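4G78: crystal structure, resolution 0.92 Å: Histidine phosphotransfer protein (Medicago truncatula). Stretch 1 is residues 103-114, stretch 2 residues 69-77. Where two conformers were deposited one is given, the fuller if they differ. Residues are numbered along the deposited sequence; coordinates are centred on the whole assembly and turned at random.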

# COMPACT_ATOMS: atom_id res chain seq x y z
N ASN A 103 -15.39 -1.14 -14.01
CA ASN A 103 -15.89 -0.90 -15.39
C ASN A 103 -15.56 -2.09 -16.28
O ASN A 103 -16.41 -2.53 -17.08
CB ASN A 103 -15.21 0.40 -15.83
CG ASN A 103 -15.63 0.98 -17.16
OD1 ASN A 103 -16.20 0.32 -18.04
ND2 ASN A 103 -15.39 2.26 -17.35
N PHE A 104 -14.40 -2.63 -16.34
CA PHE A 104 -14.02 -3.76 -17.19
C PHE A 104 -14.66 -5.07 -16.77
O PHE A 104 -14.95 -5.86 -17.64
CB PHE A 104 -12.55 -3.82 -17.12
CG PHE A 104 -11.85 -2.66 -17.81
CD1 PHE A 104 -12.05 -2.40 -19.14
CD2 PHE A 104 -11.01 -1.86 -17.06
CE1 PHE A 104 -11.35 -1.39 -19.82
CE2 PHE A 104 -10.29 -0.90 -17.73
CZ PHE A 104 -10.49 -0.60 -19.06
N CYS A 105 -14.85 -5.23 -15.48
CA CYS A 105 -15.50 -6.44 -15.01
C CYS A 105 -16.94 -6.45 -15.49
O CYS A 105 -17.44 -7.47 -15.97
CB CYS A 105 -15.45 -6.55 -13.48
SG CYS A 105 -13.83 -6.89 -12.88
N GLU A 106 -17.68 -5.34 -15.35
CA GLU A 106 -19.08 -5.38 -15.80
C GLU A 106 -19.19 -5.60 -17.26
O GLU A 106 -20.21 -6.17 -17.63
CB GLU A 106 -19.81 -4.15 -15.31
CG GLU A 106 -19.73 -3.97 -13.81
CD GLU A 106 -21.06 -3.94 -13.11
OE1 GLU A 106 -21.73 -4.99 -13.08
OE2 GLU A 106 -21.41 -2.88 -12.57
N ALA A 107 -18.20 -5.19 -18.03
CA ALA A 107 -18.18 -5.45 -19.48
C ALA A 107 -17.60 -6.84 -19.88
O ALA A 107 -17.53 -6.97 -21.13
CB ALA A 107 -17.34 -4.44 -20.28
N GLN A 108 -17.07 -7.62 -18.96
CA GLN A 108 -16.40 -8.83 -19.26
C GLN A 108 -15.27 -8.62 -20.23
O GLN A 108 -15.03 -9.41 -21.09
CB GLN A 108 -17.43 -9.88 -19.65
CG GLN A 108 -18.56 -10.01 -18.63
CD GLN A 108 -19.50 -11.13 -18.94
OE1 GLN A 108 -19.10 -12.18 -19.27
NE2 GLN A 108 -20.74 -10.88 -18.77
N ASN A 109 -14.50 -7.55 -19.99
CA ASN A 109 -13.36 -7.19 -20.81
C ASN A 109 -12.07 -7.67 -20.11
O ASN A 109 -11.54 -7.02 -19.18
CB ASN A 109 -13.27 -5.72 -21.01
CG ASN A 109 -12.19 -5.06 -21.84
OD1 ASN A 109 -11.04 -5.55 -22.10
ND2 ASN A 109 -12.44 -3.82 -22.33
N LEU A 110 -11.52 -8.67 -20.64
CA LEU A 110 -10.32 -9.24 -20.06
C LEU A 110 -9.01 -8.50 -20.33
O LEU A 110 -8.26 -8.19 -19.40
CB LEU A 110 -10.07 -10.65 -20.58
CG LEU A 110 -8.83 -11.44 -20.17
CD1 LEU A 110 -8.71 -11.75 -18.72
CD2 LEU A 110 -8.42 -12.45 -21.17
N GLU A 111 -8.83 -7.99 -21.44
CA GLU A 111 -7.62 -7.18 -21.65
C GLU A 111 -7.59 -5.92 -20.78
O GLU A 111 -6.55 -5.59 -20.26
CB GLU A 111 -7.43 -6.99 -23.15
CG GLU A 111 -7.27 -8.30 -23.92
CD GLU A 111 -6.94 -8.31 -25.38
OE1 GLU A 111 -5.98 -7.50 -25.68
OE2 GLU A 111 -7.41 -9.05 -26.28
N GLY A 112 -8.72 -5.26 -20.57
CA GLY A 112 -8.79 -4.19 -19.56
C GLY A 112 -8.41 -4.61 -18.16
O GLY A 112 -7.71 -3.99 -17.43
N CYS A 113 -8.98 -5.74 -17.77
CA CYS A 113 -8.69 -6.28 -16.46
C CYS A 113 -7.19 -6.60 -16.31
O CYS A 113 -6.62 -6.37 -15.22
CB CYS A 113 -9.52 -7.51 -16.11
SG CYS A 113 -11.26 -7.21 -15.80
N VAL A 114 -6.58 -7.16 -17.37
CA VAL A 114 -5.15 -7.47 -17.32
C VAL A 114 -4.41 -6.22 -17.10
O VAL A 114 -3.47 -6.15 -16.30
CB VAL A 114 -4.77 -8.19 -18.63
CG1 VAL A 114 -3.29 -8.10 -18.83
CG2 VAL A 114 -5.39 -9.61 -18.62
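Stretch 2 69-77: PVNFKQIDA

Stretch 2 (69-77) packs against the turn that links two helices of stretch 1, the first carrying Cys105, the second starting at Leu110; Gln108, with positive phi, closes the first in a Schellman motif, and Asn109 caps the second through Gly112 N to Asn109 OD1 (2.8 Å). Together the two stretches bury 411 Å², with no clear hydrogen bond across the contact. The sequence order is reversed across it, Val70 CA lying nearest Leu110 CA (7.9 Å) and Phe72 CA nearest Cys105 CA (5.0 Å). Stretch 2 enters extended at Pro69, which follows a cis peptide bond and stays clear of stretch 1. Val70, still extended (phi/psi -81/137), directs its side chain toward stretch 1, and its CG2 lies 4.0 Å from Leu110 CD1. Asn71 is the N-cap: its OD1 accepts from Gln74 N at 3.0 Å, and from Phe72 onward the backbone is helical. Phe72 (chi1 m) is the centre of the contact, with 128 Å² covered. Its ring lies against the turn: Gln108 CA stands over one face, 3.5 Å from the centroid and 9° off the normal, a CH-pi contact. Phe72 CZ approaches Gln108 O at 3.4 Å and Leu110 CB at 4.0 Å, while Cys113 SG sits at the ring edge, 3.9 Å from Phe72 CD1. Lys73 and Gln74 turn their CA-to-CB bonds away, as expected of the outward side of a helix. One turn beyond Phe72 the helix meets stretch 1 again at Cys105: Ile75 CG2 lies 3.7 Å from Cys105 SG, and Asp76 CB is 3.6 Å from Cys105 CB. The same sulfur is 3.5 Å from Asp76 N, an amide already bonded to Phe72 O (2.9 Å) within the helix. Ala77, its CA-to-CB bond sideways, makes no contact as the helix continues.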

# COMPACT_ATOMS: atom_id res chain seq x y z
N PRO A 69 -13.57 -20.19 -18.35
CA PRO A 69 -13.81 -18.77 -18.54
C PRO A 69 -13.44 -17.95 -17.29
O PRO A 69 -13.21 -18.50 -16.19
CB PRO A 69 -15.31 -18.65 -18.72
CG PRO A 69 -15.94 -19.89 -18.25
CD PRO A 69 -14.84 -20.90 -18.19
N VAL A 70 -13.26 -16.69 -17.48
CA VAL A 70 -12.91 -15.77 -16.37
C VAL A 70 -14.16 -15.41 -15.60
O VAL A 70 -15.15 -15.08 -16.18
CB VAL A 70 -12.30 -14.54 -17.04
CG1 VAL A 70 -12.07 -13.37 -16.00
CG2 VAL A 70 -10.93 -14.85 -17.60
N ASN A 71 -14.10 -15.40 -14.26
CA ASN A 71 -15.18 -15.02 -13.42
C ASN A 71 -14.97 -13.52 -13.05
O ASN A 71 -14.28 -13.15 -12.11
CB ASN A 71 -15.21 -15.85 -12.17
CG ASN A 71 -16.49 -15.66 -11.38
OD1 ASN A 71 -17.00 -14.52 -11.33
ND2 ASN A 71 -16.79 -16.76 -10.72
N PHE A 72 -15.50 -12.65 -13.95
CA PHE A 72 -15.40 -11.23 -13.75
C PHE A 72 -16.03 -10.75 -12.45
O PHE A 72 -15.57 -9.72 -11.93
CB PHE A 72 -15.97 -10.49 -14.99
CG PHE A 72 -15.11 -10.72 -16.19
CD1 PHE A 72 -13.97 -9.98 -16.39
CD2 PHE A 72 -15.46 -11.62 -17.18
CE1 PHE A 72 -13.18 -10.20 -17.46
CE2 PHE A 72 -14.65 -11.82 -18.24
CZ PHE A 72 -13.50 -11.03 -18.47
N LYS A 73 -17.09 -11.41 -11.95
CA LYS A 73 -17.71 -10.99 -10.69
C LYS A 73 -16.75 -11.18 -9.54
O LYS A 73 -16.62 -10.33 -8.71
CB LYS A 73 -19.03 -11.78 -10.43
CG LYS A 73 -20.12 -11.40 -11.40
CD LYS A 73 -21.35 -12.24 -11.29
CE LYS A 73 -22.46 -11.71 -12.21
NZ LYS A 73 -23.12 -12.77 -12.99
N GLN A 74 -16.00 -12.28 -9.56
CA GLN A 74 -14.96 -12.46 -8.57
C GLN A 74 -13.82 -11.45 -8.70
O GLN A 74 -13.28 -11.00 -7.71
CB GLN A 74 -14.41 -13.90 -8.59
CG GLN A 74 -15.15 -14.85 -7.72
CD GLN A 74 -15.18 -14.38 -6.26
OE1 GLN A 74 -16.05 -13.67 -5.88
NE2 GLN A 74 -14.21 -14.79 -5.49
N ILE A 75 -13.40 -11.16 -9.91
CA ILE A 75 -12.38 -10.13 -10.07
C ILE A 75 -12.80 -8.81 -9.49
O ILE A 75 -12.08 -8.15 -8.74
CB ILE A 75 -12.02 -9.93 -11.56
CG1 ILE A 75 -11.59 -11.28 -12.22
CG2 ILE A 75 -10.94 -8.88 -11.61
CD1 ILE A 75 -10.39 -11.83 -11.54
N ASP A 76 -14.04 -8.45 -9.79
CA ASP A 76 -14.58 -7.22 -9.24
C ASP A 76 -14.67 -7.25 -7.71
O ASP A 76 -14.29 -6.27 -7.04
CB ASP A 76 -15.89 -6.89 -9.96
CG ASP A 76 -16.33 -5.46 -9.71
OD1 ASP A 76 -15.85 -4.49 -10.08
OD2 ASP A 76 -17.16 -5.50 -8.88
N ALA A 77 -15.03 -8.39 -7.13
CA ALA A 77 -15.10 -8.50 -5.67
C ALA A 77 -13.69 -8.34 -5.08
O ALA A 77 -13.53 -7.71 -4.03
CB ALA A 77 -15.72 -9.79 -5.30